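PDB 6EVS: N-deoxyribosyltransferase from Bacillus psychrosaccharolyticus, which catalyses the transfer of 2-deoxyribose from one nucleobase to another, a reaction used to make modified nucleosides. Local coordinates for residues E104-N107 and L108-D112; N122-N126 and Y127-T131. All blocks are in the same frame, centred on the assembly; numbering follows the deposited sequence.

Both contacts are local, made round the ends of short helices, and they do not touch: their centres lie 21 Å apart and their nearest atoms about 13 Å. Interaction 1 opens helix 108-111 and is largely buried, with a second subunit packed against it; interaction 2 follows the C-terminal end of helix 121-126 and is only partly buried. Each rests on strand 96-99, interaction 1 through L98 and interaction 2 through M97. The chemistry differs with the helix end. At 104-112 an asparagine side chain and its own carbonyl accept amide hydrogens, whereas at 122-131 carbonyl oxygens are met by a weak amide bond, a water and the edge of an aromatic ring.

Interaction 1 (E104-N107 and L108-D112); sequences EIIN and LMITD
A chi1 of -172° places CG of N107 beside its own carbonyl carbon and brings OD1 forward to the amide of M109, while the chi1 of T111 (72°) turns CG2 back beside its backbone N, where it meets I106. N107 OD1 accepts from M109 N at 2.8 Å, with the donor tilted somewhat from the carbonyl plane of the amide. CB and CG of M109 close over the same oxygen. The backbone O of N107 grips two more amides: T111 N at 3.1 Å along an almost straight bond (171°), in the carbonyl plane, and I110 N through a weak, more bent one. N107 is thus the N-cap of helix 108-111, and I106, just before it, reaches forward to T111 in the positions of a hydrophobic staple. CB of I106 lies 3.5 Å from T111 CG2. The CG2 methyls of I106 and I110 meet at 3.7 Å, these two side chains crossing at about a right angle; both lean on L98 of strand 96-99, in the parallel sheet of this alpha/beta fold. T111 OG1 points to the neighbouring subunit instead: R52 of that second subunit bonds both this hydroxyl and I106 O. T80 of the same subunit packs on N107 and I110, and its F56 on M109.

Interaction 2 (N122-N126 and Y127-T131); sequences NDVEN and YDFAT
Y127 leaves the end of helix 121-126 with its CB packed against the last turn, 3.5 Å from V124 O and slightly farther from D123 O. CG stands opposite the backbone N (chi1 -173°), which sends the ring away from the helix and in beside F129. There CD2 lies 3.9 Å above the plane of the F129 ring, offset toward its rim, while CD1 of F129 sits at the edge of the tyrosine ring, in its plane. F118 of strand 116-118 meets the Y127 ring edge-to-face, and M97 and A116 also touch this side chain. At the tip, OH bonds the backbone O of P133, so this buried phenol is satisfied within its own chain.

The F129 ring turns back to the helix: its CE1 edge comes 3.8 Å from V124 O, and CZ 4.3 Å from V124 CG1. Y127 N gives V124 O a weak hydrogen bond of 3.3 Å. Water 1, in plane at the edge of the phenylalanine ring, bridges E125 O and Y127 O, each at 2.7 Å. Farther on, D128 OD1 accepts weakly from A130 N, closing an Asx turn, and from T131 N; T131 O is bonded by H62 of the third subunit. V124 O thus shares the Y127 amide with the rim of F129, and E125 O turns to the water, so the last turn is closed by a weak backbone bond and solvent, with aromatic packing alongside.

Interaction 1 (E104-N107 and L108-D112)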
loop_
_atom_site.group_PDB
_atom_site.type_symbol
_atom_site.label_atom_id
_atom_site.label_comp_id
_atom_site.label_asym_id
_atom_site.label_seq_id
_atom_site.Cartn_x
_atom_site.Cartn_y
_atom_site.Cartn_z
ATOM N N GLU A 104 10.982 -6.672 -29.781
ATOM C CA GLU A 104 12.265 -7.160 -29.298
ATOM C C GLU A 104 12.135 -7.734 -27.889
ATOM O O GLU A 104 11.056 -7.747 -27.290
ATOM C CB GLU A 104 13.297 -6.044 -29.332
ATOM C CG GLU A 104 13.841 -5.814 -30.706
ATOM C CD GLU A 104 14.615 -4.534 -30.788
ATOM O OE1 GLU A 104 15.175 -4.129 -29.749
ATOM O OE2 GLU A 104 14.675 -3.942 -31.886
ATOM N N ILE A 105 13.262 -8.216 -27.349
ATOM C CA ILE A 105 13.293 -8.791 -26.008
ATOM C C ILE A 105 13.215 -7.670 -24.979
ATOM O O ILE A 105 13.856 -6.620 -25.125
ATOM C CB ILE A 105 14.558 -9.653 -25.815
ATOM C CG1 ILE A 105 14.403 -11.009 -26.520
ATOM C CG2 ILE A 105 14.852 -9.861 -24.327
ATOM C CD1 ILE A 105 15.696 -11.570 -27.106
ATOM N N ILE A 106 12.417 -7.887 -23.934
ATOM C CA ILE A 106 12.176 -6.883 -22.909
ATOM C C ILE A 106 12.672 -7.403 -21.559
ATOM O O ILE A 106 12.598 -8.604 -21.276
ATOM C CB ILE A 106 10.671 -6.518 -22.872
ATOM C CG1 ILE A 106 10.252 -5.924 -24.221
ATOM C CG2 ILE A 106 10.343 -5.566 -21.706
ATOM C CD1 ILE A 106 8.763 -5.713 -24.372
ATOM N N ASN A 107 13.201 -6.486 -20.738
ATOM C CA ASN A 107 13.680 -6.810 -19.397
ATOM C C ASN A 107 12.636 -7.617 -18.636
ATOM O O ASN A 107 11.441 -7.335 -18.736
ATOM C CB ASN A 107 13.990 -5.513 -18.639
ATOM C CG ASN A 107 14.671 -5.756 -17.306
ATOM O OD1 ASN A 107 14.020 -6.113 -16.324
ATOM N ND2 ASN A 107 15.991 -5.565 -17.264
ATOM N N LEU A 108 13.091 -8.621 -17.867
ATOM C CA LEU A 108 12.144 -9.503 -17.184
ATOM C C LEU A 108 11.426 -8.824 -16.017
ATOM O O LEU A 108 10.377 -9.318 -15.576
ATOM C CB LEU A 108 12.834 -10.785 -16.692
ATOM C CG LEU A 108 13.932 -10.816 -15.625
ATOM C CD1 LEU A 108 13.335 -10.832 -14.205
ATOM C CD2 LEU A 108 14.812 -12.049 -15.845
ATOM N N MET A 109 11.954 -7.728 -15.476
ATOM C CA MET A 109 11.151 -7.046 -14.455
ATOM C C MET A 109 9.878 -6.479 -15.067
ATOM O O MET A 109 8.820 -6.496 -14.429
ATOM C CB MET A 109 11.960 -5.951 -13.746
ATOM C CG MET A 109 13.254 -6.465 -13.086
ATOM S SD MET A 109 12.986 -7.832 -11.915
ATOM C CE MET A 109 12.042 -6.969 -10.640
ATOM N N ILE A 110 9.941 -6.053 -16.329
ATOM C CA ILE A 110 8.766 -5.517 -17.008
ATOM C C ILE A 110 7.867 -6.637 -17.521
ATOM O O ILE A 110 6.650 -6.633 -17.284
ATOM C CB ILE A 110 9.209 -4.574 -18.143
ATOM C CG1 ILE A 110 9.800 -3.288 -17.547
ATOM C CG2 ILE A 110 8.041 -4.276 -19.072
ATOM C CD1 ILE A 110 10.292 -2.307 -18.590
ATOM N N THR A 111 8.445 -7.628 -18.220
ATOM C CA THR A 111 7.610 -8.695 -18.776
ATOM C C THR A 111 6.914 -9.511 -17.695
ATOM O O THR A 111 5.813 -10.027 -17.925
ATOM C CB THR A 111 8.434 -9.632 -19.659
ATOM O OG1 THR A 111 9.297 -10.422 -18.835
ATOM C CG2 THR A 111 9.266 -8.837 -20.631
ATOM N N ASP A 112 7.535 -9.667 -16.526
ATOM C CA ASP A 112 6.911 -10.443 -15.454
ATOM C C ASP A 112 5.922 -9.623 -14.625
ATOM O O ASP A 112 5.311 -10.168 -13.694
ATOM C CB ASP A 112 7.989 -11.035 -14.543
ATOM C CG ASP A 112 8.763 -12.163 -15.211
ATOM O OD1 ASP A 112 9.845 -11.914 -15.795
ATOM O OD2 ASP A 112 8.279 -13.307 -15.167
#

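Interaction 2 (N122-N126 and Y127-T131)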
loop_
_atom_site.group_PDB
_atom_site.type_symbol
_atom_site.label_atom_id
_atom_site.label_comp_id
_atom_site.label_asym_id
_atom_site.label_seq_id
_atom_site.Cartn_x
_atom_site.Cartn_y
_atom_site.Cartn_z
ATOM N N ASN A 122 -4.612 -3.651 -33.809
ATOM C CA ASN A 122 -5.895 -4.338 -33.934
ATOM C C ASN A 122 -6.128 -5.300 -32.773
ATOM O O ASN A 122 -7.277 -5.518 -32.366
ATOM C CB ASN A 122 -5.980 -5.048 -35.283
ATOM C CG ASN A 122 -6.089 -4.072 -36.436
ATOM O OD1 ASN A 122 -5.115 -3.817 -37.145
ATOM N ND2 ASN A 122 -7.275 -3.494 -36.609
ATOM N N ASP A 123 -5.056 -5.858 -32.203
ATOM C CA ASP A 123 -5.207 -6.689 -31.013
ATOM C C ASP A 123 -5.678 -5.861 -29.826
ATOM O O ASP A 123 -6.491 -6.331 -29.022
ATOM C CB ASP A 123 -3.891 -7.387 -30.680
ATOM C CG ASP A 123 -3.520 -8.440 -31.698
ATOM O OD1 ASP A 123 -4.417 -8.888 -32.440
ATOM O OD2 ASP A 123 -2.331 -8.810 -31.759
ATOM N N VAL A 124 -5.162 -4.635 -29.694
ATOM C CA VAL A 124 -5.657 -3.722 -28.667
ATOM C C VAL A 124 -7.110 -3.362 -28.940
ATOM O O VAL A 124 -7.914 -3.214 -28.014
ATOM C CB VAL A 124 -4.783 -2.451 -28.588
ATOM C CG1 VAL A 124 -5.337 -1.500 -27.534
ATOM C CG2 VAL A 124 -3.325 -2.780 -28.305
ATOM N N GLU A 125 -7.467 -3.200 -30.214
ATOM C CA GLU A 125 -8.822 -2.782 -30.547
ATOM C C GLU A 125 -9.847 -3.856 -30.212
ATOM O O GLU A 125 -11.008 -3.529 -29.936
ATOM C CB GLU A 125 -8.904 -2.393 -32.022
ATOM C CG GLU A 125 -8.437 -0.963 -32.246
ATOM C CD GLU A 125 -7.810 -0.738 -33.604
ATOM O OE1 GLU A 125 -7.060 0.250 -33.737
ATOM O OE2 GLU A 125 -8.068 -1.534 -34.534
ATOM N N ASN A 126 -9.439 -5.125 -30.205
ATOM C CA ASN A 126 -10.331 -6.230 -29.882
ATOM C C ASN A 126 -10.239 -6.690 -28.429
ATOM O O ASN A 126 -11.037 -7.535 -28.019
ATOM C CB ASN A 126 -10.050 -7.417 -30.808
ATOM C CG ASN A 126 -10.396 -7.116 -32.253
ATOM O OD1 ASN A 126 -11.342 -6.378 -32.539
ATOM N ND2 ASN A 126 -9.630 -7.692 -33.177
ATOM N N TYR A 127 -9.294 -6.160 -27.651
ATOM C CA TYR A 127 -9.130 -6.565 -26.259
ATOM C C TYR A 127 -10.367 -6.216 -25.431
ATOM O O TYR A 127 -10.951 -5.139 -25.583
ATOM C CB TYR A 127 -7.896 -5.878 -25.671
ATOM C CG TYR A 127 -7.521 -6.332 -24.283
ATOM C CD1 TYR A 127 -6.865 -7.545 -24.076
ATOM C CD2 TYR A 127 -7.819 -5.542 -23.171
ATOM C CE1 TYR A 127 -6.509 -7.954 -22.795
ATOM C CE2 TYR A 127 -7.462 -5.940 -21.895
ATOM C CZ TYR A 127 -6.814 -7.146 -21.710
ATOM O OH TYR A 127 -6.467 -7.535 -20.433
ATOM N N ASP A 128 -10.759 -7.127 -24.538
ATOM C CA ASP A 128 -11.909 -6.903 -23.663
ATOM C C ASP A 128 -11.427 -6.187 -22.406
ATOM O O ASP A 128 -10.969 -6.821 -21.453
ATOM C CB ASP A 128 -12.600 -8.220 -23.324
ATOM C CG ASP A 128 -13.977 -8.015 -22.703
ATOM O OD1 ASP A 128 -14.226 -6.935 -22.120
ATOM O OD2 ASP A 128 -14.811 -8.936 -22.797
ATOM N N PHE A 129 -11.542 -4.855 -22.405
ATOM C CA PHE A 129 -11.128 -4.049 -21.261
ATOM C C PHE A 129 -12.021 -4.281 -20.045
ATOM O O PHE A 129 -11.577 -4.092 -18.906
ATOM C CB PHE A 129 -11.158 -2.563 -21.631
ATOM C CG PHE A 129 -10.002 -2.113 -22.462
ATOM C CD1 PHE A 129 -9.986 -2.343 -23.830
ATOM C CD2 PHE A 129 -8.937 -1.440 -21.886
ATOM C CE1 PHE A 129 -8.921 -1.904 -24.610
ATOM C CE2 PHE A 129 -7.878 -0.996 -22.654
ATOM C CZ PHE A 129 -7.865 -1.234 -24.019
ATOM N N ALA A 130 -13.280 -4.665 -20.266
ATOM C CA ALA A 130 -14.208 -4.866 -19.155
ATOM C C ALA A 130 -13.769 -6.031 -18.270
ATOM O O ALA A 130 -13.713 -5.901 -17.041
ATOM C CB ALA A 130 -15.622 -5.103 -19.692
ATOM N N THR A 131 -13.449 -7.179 -18.882
ATOM C CA THR A 131 -13.072 -8.376 -18.139
ATOM C C THR A 131 -11.572 -8.497 -17.911
ATOM O O THR A 131 -11.154 -9.263 -17.029
ATOM C CB THR A 131 -13.562 -9.635 -18.860
ATOM O OG1 THR A 131 -13.037 -9.664 -20.191
ATOM C CG2 THR A 131 -15.085 -9.663 -18.925
HETATM O O HOH W 1 -11.258 -3.125 -27.283
#